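PDB 4CH7: nird-like protein from Hydrogenobacter thermophilus, which catalyses the decarboxylation of siroheme to didecarboxysiroheme, probably by way of monodecarboxysiroheme, a step in heme d1 biosynthesis. Local coordinates for residues Gly63-Arg75 / Met123-Arg136. Sequence-based numbering, arbitrary orientation.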
# COMPACT_ATOMS: atom_id res chain seq x y z
N GLY A 63 12.14 -3.02 5.77
CA GLY A 63 12.62 -4.39 5.79
C GLY A 63 11.51 -5.36 5.47
O GLY A 63 11.69 -6.58 5.56
N TYR A 64 10.35 -4.82 5.11
CA TYR A 64 9.22 -5.66 4.72
C TYR A 64 9.36 -6.13 3.28
O TYR A 64 9.58 -5.33 2.37
CB TYR A 64 7.90 -4.91 4.90
CG TYR A 64 7.27 -5.08 6.26
CD1 TYR A 64 7.78 -4.44 7.38
CD2 TYR A 64 6.14 -5.88 6.43
CE1 TYR A 64 7.21 -4.59 8.62
CE2 TYR A 64 5.56 -6.04 7.67
CZ TYR A 64 6.10 -5.39 8.76
OH TYR A 64 5.52 -5.54 10.00
N ASP A 65 9.26 -7.44 3.08
CA ASP A 65 9.14 -7.98 1.74
C ASP A 65 7.65 -8.07 1.43
O ASP A 65 6.90 -8.72 2.16
CB ASP A 65 9.79 -9.35 1.63
CG ASP A 65 10.02 -9.77 0.18
OD1 ASP A 65 9.56 -9.05 -0.73
OD2 ASP A 65 10.66 -10.82 -0.04
N SER A 66 7.23 -7.40 0.36
CA SER A 66 5.83 -7.43 -0.04
C SER A 66 5.69 -7.88 -1.49
O SER A 66 6.53 -7.56 -2.34
CB SER A 66 5.17 -6.07 0.16
OG SER A 66 5.85 -5.05 -0.56
N ALA A 67 4.64 -8.64 -1.77
CA ALA A 67 4.40 -9.16 -3.11
C ALA A 67 2.92 -9.29 -3.40
O ALA A 67 2.09 -9.30 -2.48
CB ALA A 67 5.09 -10.50 -3.29
N LEU A 68 2.59 -9.39 -4.68
CA LEU A 68 1.22 -9.66 -5.09
C LEU A 68 1.07 -11.17 -5.25
O LEU A 68 1.76 -11.78 -6.07
CB LEU A 68 0.89 -8.94 -6.40
CG LEU A 68 -0.56 -8.97 -6.87
CD1 LEU A 68 -1.48 -8.43 -5.78
CD2 LEU A 68 -0.72 -8.16 -8.14
N ILE A 69 0.18 -11.76 -4.46
CA ILE A 69 -0.00 -13.21 -4.49
C ILE A 69 -1.30 -13.57 -5.20
O ILE A 69 -2.32 -12.91 -5.02
CB ILE A 69 0.01 -13.80 -3.06
CG1 ILE A 69 1.22 -13.28 -2.28
CG2 ILE A 69 0.00 -15.32 -3.10
CD1 ILE A 69 2.56 -13.60 -2.94
N ALA A 70 -1.27 -14.63 -6.00
CA ALA A 70 -2.45 -15.11 -6.71
C ALA A 70 -2.65 -16.59 -6.43
O ALA A 70 -1.73 -17.39 -6.60
CB ALA A 70 -2.31 -14.87 -8.20
N PHE A 71 -3.85 -16.97 -5.99
CA PHE A 71 -4.18 -18.37 -5.73
C PHE A 71 -5.14 -18.92 -6.78
O PHE A 71 -6.07 -18.22 -7.20
CB PHE A 71 -4.82 -18.53 -4.34
CG PHE A 71 -3.83 -18.58 -3.21
CD1 PHE A 71 -2.48 -18.33 -3.43
CD2 PHE A 71 -4.25 -18.89 -1.93
CE1 PHE A 71 -1.56 -18.39 -2.38
CE2 PHE A 71 -3.35 -18.95 -0.87
CZ PHE A 71 -2.00 -18.69 -1.10
N LYS A 72 -4.91 -20.16 -7.21
CA LYS A 72 -5.90 -20.85 -8.02
C LYS A 72 -6.79 -21.69 -7.12
O LYS A 72 -6.42 -22.78 -6.70
CB LYS A 72 -5.25 -21.72 -9.11
CG LYS A 72 -6.25 -22.56 -9.89
CD LYS A 72 -5.97 -22.53 -11.38
CE LYS A 72 -4.57 -23.03 -11.70
NZ LYS A 72 -4.33 -23.10 -13.16
N VAL A 73 -7.97 -21.16 -6.82
CA VAL A 73 -8.93 -21.83 -5.96
C VAL A 73 -10.20 -22.05 -6.78
O VAL A 73 -10.53 -21.22 -7.62
CB VAL A 73 -9.29 -20.94 -4.76
CG1 VAL A 73 -10.08 -21.73 -3.73
CG2 VAL A 73 -8.03 -20.37 -4.13
N ASP A 74 -10.91 -23.14 -6.55
CA ASP A 74 -12.19 -23.27 -7.25
C ASP A 74 -13.36 -22.85 -6.37
O ASP A 74 -13.31 -22.96 -5.14
CB ASP A 74 -12.40 -24.66 -7.86
CG ASP A 74 -13.05 -24.59 -9.23
OD1 ASP A 74 -13.95 -23.74 -9.41
OD2 ASP A 74 -12.66 -25.36 -10.13
N ARG A 75 -14.42 -22.36 -7.02
CA ARG A 75 -15.54 -21.67 -6.38
C ARG A 75 -16.08 -22.30 -5.10
O ARG A 75 -16.45 -21.60 -4.16
CB ARG A 75 -16.68 -21.51 -7.38
CG ARG A 75 -17.69 -20.45 -7.00
CD ARG A 75 -17.15 -19.06 -7.28
NE ARG A 75 -16.82 -18.90 -8.69
CZ ARG A 75 -16.61 -17.73 -9.28
NH1 ARG A 75 -16.71 -16.61 -8.58
NH2 ARG A 75 -16.31 -17.67 -10.57
N MSE A 123 0.82 -21.30 3.45
CA MSE A 123 -0.55 -20.88 3.21
C MSE A 123 -1.21 -21.81 2.19
O MSE A 123 -2.28 -22.36 2.44
CB MSE A 123 -0.60 -19.45 2.67
CG MSE A 123 -0.38 -18.34 3.69
SE MSE A 123 -0.39 -16.62 2.77
CE MSE A 123 -0.12 -15.42 4.25
N ALA A 124 -0.57 -21.96 1.04
CA ALA A 124 -1.09 -22.79 -0.04
C ALA A 124 -1.20 -24.26 0.36
O ALA A 124 -2.13 -24.95 -0.05
CB ALA A 124 -0.21 -22.64 -1.28
N GLU A 125 -0.24 -24.73 1.15
CA GLU A 125 -0.25 -26.11 1.63
C GLU A 125 -1.44 -26.34 2.56
O GLU A 125 -2.14 -27.35 2.45
CB GLU A 125 1.05 -26.43 2.36
CG GLU A 125 1.12 -27.85 2.90
CD GLU A 125 2.21 -28.05 3.93
OE1 GLU A 125 3.16 -27.24 3.95
OE2 GLU A 125 2.12 -29.01 4.72
N ARG A 126 -1.65 -25.40 3.48
CA ARG A 126 -2.76 -25.47 4.44
C ARG A 126 -4.11 -25.37 3.74
O ARG A 126 -5.06 -26.07 4.11
CB ARG A 126 -2.60 -24.34 5.47
CG ARG A 126 -3.81 -24.10 6.36
CD ARG A 126 -4.08 -25.26 7.30
NE ARG A 126 -5.22 -25.01 8.17
CZ ARG A 126 -5.88 -25.95 8.83
NH1 ARG A 126 -5.52 -27.22 8.73
NH2 ARG A 126 -6.91 -25.62 9.60
N GLU A 127 -4.20 -24.51 2.73
CA GLU A 127 -5.44 -24.33 1.99
C GLU A 127 -5.55 -25.31 0.83
O GLU A 127 -6.50 -25.25 0.06
CB GLU A 127 -5.57 -22.90 1.48
CG GLU A 127 -5.85 -21.90 2.57
CD GLU A 127 -7.00 -22.33 3.46
OE1 GLU A 127 -8.16 -22.19 3.04
OE2 GLU A 127 -6.73 -22.83 4.58
N ARG A 128 -4.56 -26.20 0.72
CA ARG A 128 -4.52 -27.19 -0.34
C ARG A 128 -4.63 -26.55 -1.72
O ARG A 128 -5.32 -27.06 -2.61
CB ARG A 128 -5.61 -28.24 -0.15
CG ARG A 128 -5.53 -28.98 1.17
CD ARG A 128 -6.34 -30.26 1.09
NE ARG A 128 -6.18 -30.88 -0.23
CZ ARG A 128 -6.79 -31.99 -0.62
NH1 ARG A 128 -7.60 -32.63 0.21
NH2 ARG A 128 -6.58 -32.46 -1.84
N VAL A 129 -3.95 -25.42 -1.89
CA VAL A 129 -3.89 -24.73 -3.17
C VAL A 129 -2.61 -25.14 -3.89
O VAL A 129 -1.51 -24.92 -3.38
CB VAL A 129 -3.92 -23.21 -2.99
CG1 VAL A 129 -3.79 -22.51 -4.34
CG2 VAL A 129 -5.21 -22.79 -2.29
N LYS A 130 -2.75 -25.74 -5.07
CA LYS A 130 -1.60 -26.27 -5.80
C LYS A 130 -0.86 -25.21 -6.60
O LYS A 130 0.37 -25.11 -6.54
CB LYS A 130 -2.03 -27.42 -6.72
CG LYS A 130 -0.87 -28.25 -7.24
CD LYS A 130 -1.35 -29.52 -7.92
CE LYS A 130 -1.93 -29.25 -9.29
NZ LYS A 130 -2.36 -30.51 -9.96
N ASP A 131 -1.61 -24.40 -7.34
CA ASP A 131 -1.00 -23.39 -8.20
C ASP A 131 -1.15 -21.99 -7.63
O ASP A 131 -2.27 -21.53 -7.38
CB ASP A 131 -1.60 -23.46 -9.61
CG ASP A 131 -1.30 -24.77 -10.30
OD1 ASP A 131 -0.19 -25.30 -10.12
OD2 ASP A 131 -2.18 -25.27 -11.03
N TYR A 132 -0.03 -21.31 -7.43
CA TYR A 132 -0.05 -19.93 -6.98
C TYR A 132 1.05 -19.09 -7.62
O TYR A 132 2.03 -19.62 -8.16
CB TYR A 132 0.02 -19.83 -5.45
CG TYR A 132 1.25 -20.43 -4.82
CD1 TYR A 132 2.40 -19.68 -4.64
CD2 TYR A 132 1.26 -21.75 -4.38
CE1 TYR A 132 3.53 -20.22 -4.05
CE2 TYR A 132 2.38 -22.30 -3.79
CZ TYR A 132 3.51 -21.53 -3.63
OH TYR A 132 4.63 -22.08 -3.05
N LEU A 133 0.88 -17.77 -7.56
CA LEU A 133 1.85 -16.85 -8.14
C LEU A 133 2.42 -15.94 -7.06
O LEU A 133 1.71 -15.52 -6.14
CB LEU A 133 1.20 -16.01 -9.24
CG LEU A 133 0.61 -16.77 -10.42
CD1 LEU A 133 -0.05 -15.82 -11.40
CD2 LEU A 133 1.68 -17.59 -11.12
N VAL A 134 3.71 -15.64 -7.17
CA VAL A 134 4.37 -14.71 -6.27
C VAL A 134 5.00 -13.60 -7.10
O VAL A 134 6.11 -13.75 -7.63
CB VAL A 134 5.41 -15.41 -5.38
CG1 VAL A 134 6.18 -14.40 -4.56
CG2 VAL A 134 4.73 -16.43 -4.48
N LEU A 135 4.28 -12.49 -7.23
CA LEU A 135 4.69 -11.39 -8.10
C LEU A 135 5.09 -10.16 -7.30
O LEU A 135 4.30 -9.64 -6.51
CB LEU A 135 3.57 -11.04 -9.08
CG LEU A 135 2.89 -12.22 -9.78
CD1 LEU A 135 1.77 -11.74 -10.69
CD2 LEU A 135 3.91 -13.02 -10.57
N ARG A 136 6.31 -9.68 -7.52
CA ARG A 136 6.76 -8.45 -6.88
C ARG A 136 6.68 -7.28 -7.86
O ARG A 136 7.42 -7.22 -8.84
CB ARG A 136 8.18 -8.60 -6.33
CG ARG A 136 8.22 -9.42 -5.05
CD ARG A 136 9.64 -9.58 -4.53
NE ARG A 136 9.66 -10.32 -3.27
CZ ARG A 136 9.60 -11.65 -3.19
NH1 ARG A 136 9.52 -12.38 -4.29
NH2 ARG A 136 9.62 -12.25 -2.01
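F71 packs beside Y132 where the first and last strands of an AsnC-like ligand-binding domain, a ferredoxin-like alpha-beta unit, run antiparallel, the axes of 65-71 and 132-135 lying at 170°. Strand 65-71 is thereby held between strand 132-139 and strand 103-109 of the barrel. The pairs L68-L135 and A70-L133 are hydrogen-bonded, each through two backbone bonds, and K72 N to D131 O continues the ladder. With CG anti to the carbonyl carbon (chi1 -82°), the F71 ring reaches into the layer between sheet and helix 116-126. Its CD1 lies 3.5 Å from Y132 CB, the CZ end meets M123 CB at the ring edge, and V129 CG2 approaches CD2 obliquely at 4.0 Å; F105 packs edge-to-face on the same ring. V129 thus carries the turn after the helix back onto the strand, its CG1 resting 3.5 Å from K72 O. On the other face, A70 CB touches L133 CB at 3.8 Å. At the far end R136, extended from CG to NE, runs its CG past A67 CB (3.7 Å) and grips D65 side-on, while NH1 has a second salt bridge, to E117. A leucine in its place would probably leave both carboxylates without their cationic mate and D65 free to turn. NE meets the syn lone pair of D65 OD1 at 2.8 Å and 169°, whereas NH2 reaches OD2 at 2.6 Å from above the carboxylate plane.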